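Local coordinates for protein serine hydrolase CCSP0084 (Cycloclasticus sp. P1, PDB 4I3F) that probably hydrolyses carbon-carbon bonds of meta-cleavage products from aromatic-compound breakdown, and esters, as a serine hydrolase of the alpha/beta hydrolase fold, at residues Y260-I263 / D264-N268; E174-E177 / Y178-K182. One frame throughout, in Å; residues are numbered along the deposited sequence. Where two conformers were deposited one is given.

Interaction 1. Residues Y260-I263 / D264-N268; sequences YYLI and DRIPN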
ATOM      1  N   TYR A 260      -8.175 -12.311  -8.694  1.00 13.88           N
ATOM      2  CA  TYR A 260      -8.735 -12.955  -9.877  1.00  8.21           C
ATOM      3  C   TYR A 260      -9.615 -12.000 -10.683  1.00  9.64           C
ATOM      4  O   TYR A 260      -9.624 -12.037 -11.920  1.00 11.90           O
ATOM      5  CB  TYR A 260      -9.571 -14.158  -9.464  1.00  9.64           C
ATOM      6  CG  TYR A 260      -8.809 -15.287  -8.796  1.00 11.43           C
ATOM      7  CD1 TYR A 260      -9.496 -16.300  -8.136  1.00 15.03           C
ATOM      8  CD2 TYR A 260      -7.423 -15.360  -8.836  1.00 10.56           C
ATOM      9  CE1 TYR A 260      -8.824 -17.345  -7.527  1.00 13.76           C
ATOM     10  CE2 TYR A 260      -6.749 -16.411  -8.216  1.00 10.57           C
ATOM     11  CZ  TYR A 260      -7.451 -17.390  -7.576  1.00 11.82           C
ATOM     12  OH  TYR A 260      -6.782 -18.447  -6.982  1.00 13.95           O
ATOM     13  N   TYR A 261     -10.381 -11.169  -9.978  1.00 12.90           N
ATOM     14  CA  TYR A 261     -11.251 -10.172 -10.596  1.00 11.95           C
ATOM     15  C   TYR A 261     -10.419  -9.185 -11.401  1.00 10.72           C
ATOM     16  O   TYR A 261     -10.755  -8.867 -12.555  1.00 13.14           O
ATOM     17  CB  TYR A 261     -11.986  -9.412  -9.488  1.00 12.18           C
ATOM     18  CG  TYR A 261     -13.013  -8.402  -9.950  1.00 13.34           C
ATOM     19  CD1 TYR A 261     -14.350  -8.746 -10.058  1.00 15.33           C
ATOM     20  CD2 TYR A 261     -12.645  -7.097 -10.256  1.00 16.84           C
ATOM     21  CE1 TYR A 261     -15.297  -7.816 -10.468  1.00 17.62           C
ATOM     22  CE2 TYR A 261     -13.582  -6.169 -10.675  1.00 16.26           C
ATOM     23  CZ  TYR A 261     -14.901  -6.529 -10.775  1.00 17.97           C
ATOM     24  OH  TYR A 261     -15.834  -5.594 -11.181  1.00 21.33           O
ATOM     25  N   LEU A 262      -9.348  -8.689 -10.784  1.00  9.73           N
ATOM     26  CA  LEU A 262      -8.510  -7.688 -11.425  1.00 12.16           C
ATOM     27  C   LEU A 262      -7.813  -8.253 -12.660  1.00  9.91           C
ATOM     28  O   LEU A 262      -7.851  -7.635 -13.733  1.00 11.43           O
ATOM     29  CB  LEU A 262      -7.515  -7.075 -10.436  1.00  9.71           C
ATOM     30  CG  LEU A 262      -8.175  -6.220  -9.348  1.00 10.93           C
ATOM     31  CD1 LEU A 262      -7.205  -5.875  -8.231  1.00 11.59           C
ATOM     32  CD2 LEU A 262      -8.764  -4.939  -9.936  1.00  8.69           C
ATOM     33  N   ILE A 263      -7.221  -9.438 -12.551  1.00 12.04           N
ATOM     34  CA  ILE A 263      -6.529  -9.967 -13.732  1.00 11.06           C
ATOM     35  C   ILE A 263      -7.489 -10.370 -14.859  1.00 11.38           C
ATOM     36  O   ILE A 263      -7.085 -10.443 -16.022  1.00 13.96           O
ATOM     37  CB  ILE A 263      -5.462 -11.062 -13.398  1.00 16.51           C
ATOM     38  CG1 ILE A 263      -6.096 -12.367 -12.921  1.00 18.60           C
ATOM     39  CG2 ILE A 263      -4.452 -10.552 -12.378  1.00 13.02           C
ATOM     40  CD1 ILE A 263      -6.104 -13.432 -13.984  1.00 17.03           C
ATOM     41  N   ASP A 264      -8.768 -10.575 -14.539  1.00 11.57           N
ATOM     42  CA  ASP A 264      -9.759 -10.870 -15.573  1.00 16.45           C
ATOM     43  C   ASP A 264     -10.079  -9.621 -16.391  1.00 19.73           C
ATOM     44  O   ASP A 264     -10.625  -9.717 -17.491  1.00 27.51           O
ATOM     45  CB  ASP A 264     -11.057 -11.409 -14.957  1.00 16.37           C
ATOM     46  CG  ASP A 264     -11.977 -12.046 -15.986  1.00 31.47           C
ATOM     47  OD1 ASP A 264     -11.517 -12.912 -16.759  1.00 25.47           O
ATOM     48  OD2 ASP A 264     -13.172 -11.682 -16.027  1.00 40.36           O
ATOM     49  N   ARG A 265      -9.736  -8.452 -15.856  1.00 14.06           N
ATOM     50  CA  ARG A 265     -10.170  -7.185 -16.453  1.00 15.01           C
ATOM     51  C   ARG A 265      -9.050  -6.266 -16.931  1.00 14.87           C
ATOM     52  O   ARG A 265      -9.272  -5.427 -17.802  1.00 18.90           O
ATOM     53  CB  ARG A 265     -11.060  -6.427 -15.472  1.00 13.14           C
ATOM     54  CG  ARG A 265     -12.437  -7.015 -15.381  1.00 14.59           C
ATOM     55  CD  ARG A 265     -13.155  -6.563 -14.133  1.00 17.57           C
ATOM     56  NE  ARG A 265     -14.506  -7.113 -14.095  1.00 17.12           N
ATOM     57  CZ  ARG A 265     -14.800  -8.329 -13.654  1.00 18.99           C
ATOM     58  NH1 ARG A 265     -13.837  -9.124 -13.203  1.00 17.91           N
ATOM     59  NH2 ARG A 265     -16.061  -8.744 -13.653  1.00 16.37           N
ATOM     60  N   ILE A 266      -7.866  -6.409 -16.349  1.00 11.45           N
ATOM     61  CA  ILE A 266      -6.714  -5.591 -16.725  1.00 10.12           C
ATOM     62  C   ILE A 266      -5.898  -6.343 -17.782  1.00 10.16           C
ATOM     63  O   ILE A 266      -5.402  -7.432 -17.522  1.00 11.41           O
ATOM     64  CB  ILE A 266      -5.867  -5.266 -15.475  1.00 10.25           C
ATOM     65  CG1 ILE A 266      -6.726  -4.497 -14.466  1.00 13.09           C
ATOM     66  CG2 ILE A 266      -4.608  -4.469 -15.839  1.00 10.99           C
ATOM     67  CD1 ILE A 266      -6.038  -4.239 -13.120  1.00 12.84           C
ATOM     68  N   PRO A 267      -5.757  -5.766 -18.984  1.00 11.45           N
ATOM     69  CA  PRO A 267      -5.225  -6.548 -20.108  1.00 12.89           C
ATOM     70  C   PRO A 267      -3.818  -7.108 -19.909  1.00 15.63           C
ATOM     71  O   PRO A 267      -3.598  -8.279 -20.230  1.00 14.39           O
ATOM     72  CB  PRO A 267      -5.252  -5.556 -21.285  1.00 13.85           C
ATOM     73  CG  PRO A 267      -5.457  -4.217 -20.688  1.00 18.53           C
ATOM     74  CD  PRO A 267      -6.215  -4.434 -19.412  1.00 13.84           C
ATOM     75  N   ASN A 268      -2.880  -6.307 -19.413  1.00 10.47           N
ATOM     76  CA  ASN A 268      -1.487  -6.755 -19.353  1.00 10.31           C
ATOM     77  C   ASN A 268      -1.014  -7.143 -17.963  1.00 11.30           C
ATOM     78  O   ASN A 268       0.151  -6.980 -17.622  1.00 13.62           O
ATOM     79  CB  ASN A 268      -0.572  -5.688 -19.967  1.00 10.99           C
ATOM     80  CG  ASN A 268      -0.876  -5.455 -21.425  1.00 16.83           C
ATOM     81  OD1 ASN A 268      -0.887  -6.397 -22.219  1.00 15.86           O
ATOM     82  ND2 ASN A 268      -1.156  -4.205 -21.789  1.00 15.91           N
TER

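Interaction 2. Residues E174-E177 / Y178-K182; sequences EALE and YLITK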
ATOM      1  N   GLU A 174      -4.537  -5.026  22.805  1.00 26.75           N
ATOM      2  CA  GLU A 174      -5.007  -6.362  22.466  0.50 23.34           C
ATOM      3  C   GLU A 174      -5.599  -6.417  21.060  1.00 23.02           C
ATOM      4  O   GLU A 174      -5.333  -7.355  20.309  1.00 20.00           O
ATOM      5  CB  GLU A 174      -6.030  -6.834  23.500  0.50 24.37           C
ATOM      6  CG  GLU A 174      -6.763  -8.108  23.126  0.50 23.46           C
ATOM      7  CD  GLU A 174      -5.847  -9.318  23.023  0.50 30.39           C
ATOM      8  OE1 GLU A 174      -4.851  -9.397  23.775  0.50 25.46           O
ATOM      9  OE2 GLU A 174      -6.135 -10.192  22.183  0.50 35.20           O
ATOM     10  N   ALA A 175      -6.401  -5.415  20.712  1.00 20.31           N
ATOM     11  CA  ALA A 175      -7.004  -5.353  19.385  1.00 20.30           C
ATOM     12  C   ALA A 175      -5.928  -5.144  18.320  1.00 18.34           C
ATOM     13  O   ALA A 175      -5.990  -5.726  17.230  1.00 16.32           O
ATOM     14  CB  ALA A 175      -8.041  -4.240  19.332  1.00 21.61           C
ATOM     15  N   LEU A 176      -4.939  -4.313  18.635  1.00 19.35           N
ATOM     16  CA  LEU A 176      -3.851  -4.058  17.691  1.00 18.60           C
ATOM     17  C   LEU A 176      -2.991  -5.314  17.510  1.00 18.66           C
ATOM     18  O   LEU A 176      -2.583  -5.628  16.394  1.00 18.26           O
ATOM     19  CB  LEU A 176      -2.985  -2.884  18.160  1.00 22.71           C
ATOM     20  CG  LEU A 176      -1.871  -2.441  17.201  1.00 23.44           C
ATOM     21  CD1 LEU A 176      -2.446  -1.964  15.890  1.00 21.03           C
ATOM     22  CD2 LEU A 176      -1.015  -1.343  17.841  1.00 22.97           C
ATOM     23  N   GLU A 177      -2.717  -6.019  18.610  1.00 19.93           N
ATOM     24  CA  GLU A 177      -1.966  -7.278  18.560  1.00 20.31           C
ATOM     25  C   GLU A 177      -2.676  -8.290  17.664  1.00 21.93           C
ATOM     26  O   GLU A 177      -2.041  -8.953  16.835  1.00 19.03           O
ATOM     27  CB  GLU A 177      -1.758  -7.861  19.967  1.00 22.19           C
ATOM     28  CG  GLU A 177      -0.947  -9.169  19.970  1.00 28.19           C
ATOM     29  CD  GLU A 177      -0.726  -9.752  21.361  1.00 40.03           C
ATOM     30  OE1 GLU A 177      -0.695  -8.983  22.340  1.00 42.03           O
ATOM     31  OE2 GLU A 177      -0.576 -10.986  21.469  1.00 45.51           O
ATOM     32  N   TYR A 178      -3.994  -8.399  17.825  1.00 17.71           N
ATOM     33  CA  TYR A 178      -4.800  -9.295  16.991  1.00 17.04           C
ATOM     34  C   TYR A 178      -4.653  -8.975  15.506  1.00 18.86           C
ATOM     35  O   TYR A 178      -4.461  -9.879  14.685  1.00 16.33           O
ATOM     36  CB  TYR A 178      -6.275  -9.219  17.395  1.00 16.46           C
ATOM     37  CG  TYR A 178      -7.187 -10.022  16.494  1.00 15.03           C
ATOM     38  CD1 TYR A 178      -7.365 -11.383  16.696  1.00 22.80           C
ATOM     39  CD2 TYR A 178      -7.871  -9.418  15.438  1.00 16.19           C
ATOM     40  CE1 TYR A 178      -8.195 -12.130  15.880  1.00 20.21           C
ATOM     41  CE2 TYR A 178      -8.704 -10.167  14.605  1.00 20.23           C
ATOM     42  CZ  TYR A 178      -8.863 -11.514  14.842  1.00 20.00           C
ATOM     43  OH  TYR A 178      -9.684 -12.271  14.038  1.00 22.53           O
ATOM     44  N   LEU A 179      -4.742  -7.693  15.160  1.00 14.69           N
ATOM     45  CA  LEU A 179      -4.600  -7.273  13.770  1.00 13.73           C
ATOM     46  C   LEU A 179      -3.230  -7.617  13.219  1.00 17.62           C
ATOM     47  O   LEU A 179      -3.116  -8.226  12.153  1.00 15.89           O
ATOM     48  CB  LEU A 179      -4.840  -5.769  13.628  1.00 20.77           C
ATOM     49  CG  LEU A 179      -6.278  -5.276  13.679  1.00 19.96           C
ATOM     50  CD1 LEU A 179      -6.302  -3.756  13.672  1.00 20.18           C
ATOM     51  CD2 LEU A 179      -7.075  -5.839  12.501  1.00 16.93           C
ATOM     52  N   ILE A 180      -2.192  -7.215  13.943  1.00 19.09           N
ATOM     53  CA  ILE A 180      -0.825  -7.466  13.512  1.00 21.64           C
ATOM     54  C   ILE A 180      -0.607  -8.960  13.279  1.00 19.64           C
ATOM     55  O   ILE A 180      -0.020  -9.358  12.275  1.00 20.26           O
ATOM     56  CB  ILE A 180       0.173  -6.932  14.546  1.00 18.71           C
ATOM     57  CG1 ILE A 180       0.128  -5.410  14.589  1.00 25.90           C
ATOM     58  CG2 ILE A 180       1.567  -7.381  14.214  1.00 29.08           C
ATOM     59  CD1 ILE A 180       0.813  -4.812  15.813  1.00 33.72           C
ATOM     60  N   THR A 181      -1.119  -9.770  14.197  1.00 16.62           N
ATOM     61  CA  THR A 181      -1.032 -11.224  14.115  1.00 16.71           C
ATOM     62  C   THR A 181      -1.745 -11.761  12.868  1.00 18.64           C
ATOM     63  O   THR A 181      -1.244 -12.674  12.196  1.00 19.87           O
ATOM     64  CB  THR A 181      -1.627 -11.872  15.381  1.00 22.60           C
ATOM     65  OG1 THR A 181      -0.881 -11.445  16.530  1.00 23.23           O
ATOM     66  CG2 THR A 181      -1.567 -13.385  15.299  1.00 29.07           C
ATOM     67  N   LYS A 182      -2.904 -11.186  12.549  1.00 13.96           N
ATOM     68  CA  LYS A 182      -3.724 -11.676  11.432  1.00 12.82           C
ATOM     69  C   LYS A 182      -3.198 -11.271  10.057  1.00 14.31           C
ATOM     70  O   LYS A 182      -3.601 -11.836   9.036  1.00 13.31           O
ATOM     71  CB  LYS A 182      -5.180 -11.226  11.592  1.00 12.08           C
ATOM     72  CG  LYS A 182      -5.942 -11.968  12.678  1.00 15.05           C
ATOM     73  CD  LYS A 182      -6.099 -13.443  12.306  1.00 21.96           C
ATOM     74  CE  LYS A 182      -6.853 -14.212  13.375  1.00 34.53           C
ATOM     75  NZ  LYS A 182      -7.068 -15.644  12.989  1.00 41.98           N
TER

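Interaction 1. Residues Y260-I263 / D264-N268
R265 lays its guanidinium group over one face of the Y261 ring, an i to i+4 cation-pi stack on helix 257-265, the helix of a beta-alpha-beta unit in the alpha/beta hydrolase fold. The two planes are only 6° apart, and CZ of R265 sits 3.5 Å from the centroid of the Y261 ring. With Y261 CG anti to the backbone N (chi1 -176°) and the R265 chain extended from CG to NE, the guanidinium is carried back over the ring. CD of R265 meets the same face in a CH-pi contact. At the guanidinium edge and within its plane, R265 NH1 donates to Y261 O at 3.2 Å. Ring and carbonyl of Y261 thus fix the group's rotation together, while R265 NE forms a salt bridge with D233 of helix 233-237. Replacing Y261 with an alanine would remove the stacking surface, and the guanidinium, still tethered through NH1 and D233, would probably lose the flat support that keeps it from tilting. Further out, L236 touches L262, R265 and I266. L262 O accepts from I266 N at 2.9 Å, nearly along the C=O axis, and from R265 N above the carbonyl plane. L262 CB meets I266 CD1 at 4.2 Å.

Interaction 2. Residues E174-E177 / Y178-K182
I180 reaches back over L176 with its terminal methyl, CD1 resting 3.8 Å from CG of the leucine, an i to i+4 apolar pair on the buried side of alpha helix 173-182. This helix belongs to the mainly helical region between strands 142-148 and 243-248, consistent with the cap that related alpha/beta hydrolases carry above the core. L176 holds its CG anti to the backbone N (chi1 -175°), and the two side chains cross at an angle. I180 CG1 lies beside its own backbone N, which brings it to 3.3 Å from L176 O. That same carbonyl receives I180 N in a nearly straight bond, with an N-H...O angle of 174°, so backbone bond and apolar side-chain contact join the same two residues. V205 of helix 194-206 also packs against L176.

A second i to i+4 pair, E177 and T181, shows how a hydroxyl can be satisfied within a helix. T181 N donates to E177 O at 2.9 Å, and T181 OG1 donates to the same oxygen at 2.8 Å. The two donors approach from opposite faces of the carbonyl plane, and the bond from the hydroxyl comes from above that plane. The first torsion of T181 (chi1 -61°) makes this possible by setting OG1 beside the backbone N. The side chains of E177 and T181 run side by side in the same direction, both facing helix 194-206, where E177 touches A195 and A198 and T181 touches I194. At the next residue, K182 lies over a face of the Y178 ring, one turn after it, its CG 3.7 Å above the plane and offset toward the rim.

How the interactions relate
Read from the N terminus, interaction 2 comes first, in the mainly helical region that follows strand 142-148; interaction 1 comes after strand 243-248, where the chain has returned to the central sheet. The two are in series, neither enclosing nor crossing the other. Neither closes a long loop, interaction 2 spanning turns of one helix and interaction 1 running on from helix into loop. Their centres stand 32 Å apart and their nearest atoms about 18 Å. Residues 174-182 touch helices 159-165 and 194-206, whereas residues 260-268 join helix 233-237 to strands 243-248 and 269-274. The pair illustrates how the same i to i+4 spacing recurs in separate parts of one fold, as a cation-pi stack in one and an apolar pair in the other.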